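Side-chain contact in ochratoxinase (Aspergillus niger, PDB 4C65), which hydrolyses ochratoxin A to ochratoxin alpha and L-phenylalanine as a zinc-dependent carboxypeptidase of the amidohydrolase superfamily: residues P178-D183 and R189-L194. Residues are numbered along the deposited sequence; the frame is centred on the assembly and turned at random.
Sequences PLCIAD and RRAVRL
The methyl group of Ala191, on helix 185-198, faces the notch formed by the Cys180 sulfur and the Ala182 methyl, which lie roughly at right angles (about 83°) as seen from its CB. Its CB lies 3.7 Å from SG of Cys180 and 3.8 Å from CB of Ala182, so one methyl meets a sulfur and a second methyl at nearly equal range. The sulfur of Cys180 reaches this methyl because chi1 of -178° swings it to the side opposite the backbone N, SG also passing 4.0 Å from CA of Ala191. Small side chains on both sides let the backbones come close: CA of Ala182 and CA of Ala191 are 6.4 Å apart. The intervening Ile181 points away from the helix and packs on Leu161 and Tyr164 of helix 157-164. The contact lies in the catalytic TIM-barrel domain, where strand 179-181 pairs in parallel with strand 142-144 and the chain then turns into helix 185-198, which leads to strand 203-206 and the zinc-binding Lys204. The side chains of Cys180 and Lys204 are about 9 Å apart. Leu143 of the neighbouring strand touches both Cys180 and Ala191, extending this buried apolar patch. Arg190 and Arg193 of the helix form salt bridges to Asp183 of a neighbouring subunit, while Asp183 of this chain receives the equivalent pair of arginines from a third subunit of the homooctamer.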
loop_
_atom_site.group_PDB
_atom_site.type_symbol
_atom_site.label_atom_id
_atom_site.label_comp_id
_atom_site.label_asym_id
_atom_site.label_seq_id
_atom_site.Cartn_x
_atom_site.Cartn_y
_atom_site.Cartn_z
ATOM N N PRO A 178 -6.521 -11.985 18.226
ATOM C CA PRO A 178 -6.261 -12.339 19.604
ATOM C C PRO A 178 -5.211 -11.471 20.259
ATOM O O PRO A 178 -5.088 -11.454 21.473
ATOM C CB PRO A 178 -5.777 -13.782 19.520
ATOM C CG PRO A 178 -5.332 -14.008 18.138
ATOM C CD PRO A 178 -5.967 -12.960 17.267
ATOM N N LEU A 179 -4.489 -10.741 19.447
ATOM C CA LEU A 179 -3.415 -9.951 19.911
ATOM C C LEU A 179 -3.307 -8.621 19.205
ATOM O O LEU A 179 -3.663 -8.479 18.048
ATOM C CB LEU A 179 -2.142 -10.774 19.757
ATOM C CG LEU A 179 -0.861 -9.919 19.691
ATOM C CD1 LEU A 179 -0.372 -9.733 21.134
ATOM C CD2 LEU A 179 0.225 -10.483 18.762
ATOM N N CYS A 180 -2.805 -7.643 19.942
ATOM C CA CYS A 180 -2.656 -6.321 19.411
ATOM C C CYS A 180 -1.288 -5.800 19.803
ATOM O O CYS A 180 -0.984 -5.679 20.986
ATOM C CB CYS A 180 -3.765 -5.427 19.936
ATOM S SG CYS A 180 -3.693 -3.747 19.292
ATOM N N ILE A 181 -0.467 -5.461 18.805
ATOM C CA ILE A 181 0.848 -4.880 19.023
ATOM C C ILE A 181 0.790 -3.370 18.848
ATOM O O ILE A 181 0.326 -2.851 17.821
ATOM C CB ILE A 181 1.884 -5.438 18.024
ATOM C CG1 ILE A 181 1.884 -6.964 17.962
ATOM C CG2 ILE A 181 3.220 -4.783 18.266
ATOM C CD1 ILE A 181 2.629 -7.701 18.985
ATOM N N ALA A 182 1.282 -2.653 19.848
ATOM C CA ALA A 182 1.279 -1.202 19.802
ATOM C C ALA A 182 2.518 -0.676 20.510
ATOM O O ALA A 182 2.875 -1.168 21.580
ATOM C CB ALA A 182 0.005 -0.638 20.445
ATOM N N ASP A 183 3.133 0.351 19.936
ATOM C CA ASP A 183 4.324 0.933 20.499
ATOM C C ASP A 183 4.187 2.449 20.594
ATOM O O ASP A 183 4.018 3.134 19.582
ATOM C CB ASP A 183 5.534 0.593 19.642
ATOM C CG ASP A 183 5.812 -0.893 19.587
ATOM O OD1 ASP A 183 6.109 -1.498 20.636
ATOM O OD2 ASP A 183 5.684 -1.472 18.488
ATOM N N ARG A 189 -3.221 4.244 22.555
ATOM C CA ARG A 189 -4.566 4.777 22.652
ATOM C C ARG A 189 -5.460 4.045 21.686
ATOM O O ARG A 189 -6.541 3.613 22.059
ATOM C CB ARG A 189 -4.619 6.271 22.370
ATOM C CG ARG A 189 -4.046 7.146 23.484
ATOM C CD ARG A 189 -4.406 8.594 23.213
ATOM N NE ARG A 189 -3.620 9.514 24.020
ATOM C CZ ARG A 189 -3.872 9.806 25.284
ATOM N NH1 ARG A 189 -4.864 9.205 25.939
ATOM N NH2 ARG A 189 -3.093 10.690 25.901
ATOM N N ARG A 190 -5.033 3.934 20.438
ATOM C CA ARG A 190 -5.852 3.216 19.468
ATOM C C ARG A 190 -6.028 1.755 19.873
ATOM O O ARG A 190 -7.136 1.213 19.773
ATOM C CB ARG A 190 -5.317 3.346 18.044
ATOM C CG ARG A 190 -6.126 2.468 17.079
ATOM C CD ARG A 190 -6.406 3.096 15.729
ATOM N NE ARG A 190 -5.195 3.549 15.073
ATOM C CZ ARG A 190 -4.954 4.792 14.682
ATOM N NH1 ARG A 190 -5.816 5.772 14.874
ATOM N NH2 ARG A 190 -3.805 5.067 14.103
ATOM N N ALA A 191 -4.963 1.140 20.379
ATOM C CA ALA A 191 -5.017 -0.244 20.776
ATOM C C ALA A 191 -6.135 -0.515 21.751
ATOM O O ALA A 191 -6.904 -1.459 21.555
ATOM C CB ALA A 191 -3.693 -0.692 21.366
ATOM N N VAL A 192 -6.227 0.294 22.810
ATOM C CA VAL A 192 -7.295 0.122 23.791
ATOM C C VAL A 192 -8.655 0.355 23.114
ATOM O O VAL A 192 -9.589 -0.429 23.283
ATOM C CB VAL A 192 -7.137 1.079 24.978
ATOM C CG1 VAL A 192 -8.347 0.980 25.906
ATOM C CG2 VAL A 192 -5.880 0.760 25.759
ATOM N N ARG A 193 -8.749 1.433 22.332
ATOM C CA ARG A 193 -10.002 1.800 21.692
ATOM C C ARG A 193 -10.494 0.712 20.733
ATOM O O ARG A 193 -11.683 0.436 20.669
ATOM C CB ARG A 193 -9.847 3.126 20.979
ATOM C CG ARG A 193 -9.705 4.289 21.940
ATOM C CD ARG A 193 -9.176 5.552 21.267
ATOM N NE ARG A 193 -8.884 6.576 22.275
ATOM C CZ ARG A 193 -8.553 7.835 22.011
ATOM N NH1 ARG A 193 -8.494 8.274 20.780
ATOM N NH2 ARG A 193 -8.328 8.663 23.003
ATOM N N LEU A 194 -9.584 0.050 20.034
ATOM C CA LEU A 194 -9.983 -1.017 19.129
ATOM C C LEU A 194 -10.584 -2.214 19.872
ATOM O O LEU A 194 -11.430 -2.927 19.328
ATOM C CB LEU A 194 -8.804 -1.481 18.303
ATOM C CG LEU A 194 -8.348 -0.589 17.149
ATOM C CD1 LEU A 194 -6.973 -1.027 16.680
ATOM C CD2 LEU A 194 -9.322 -0.650 15.989
#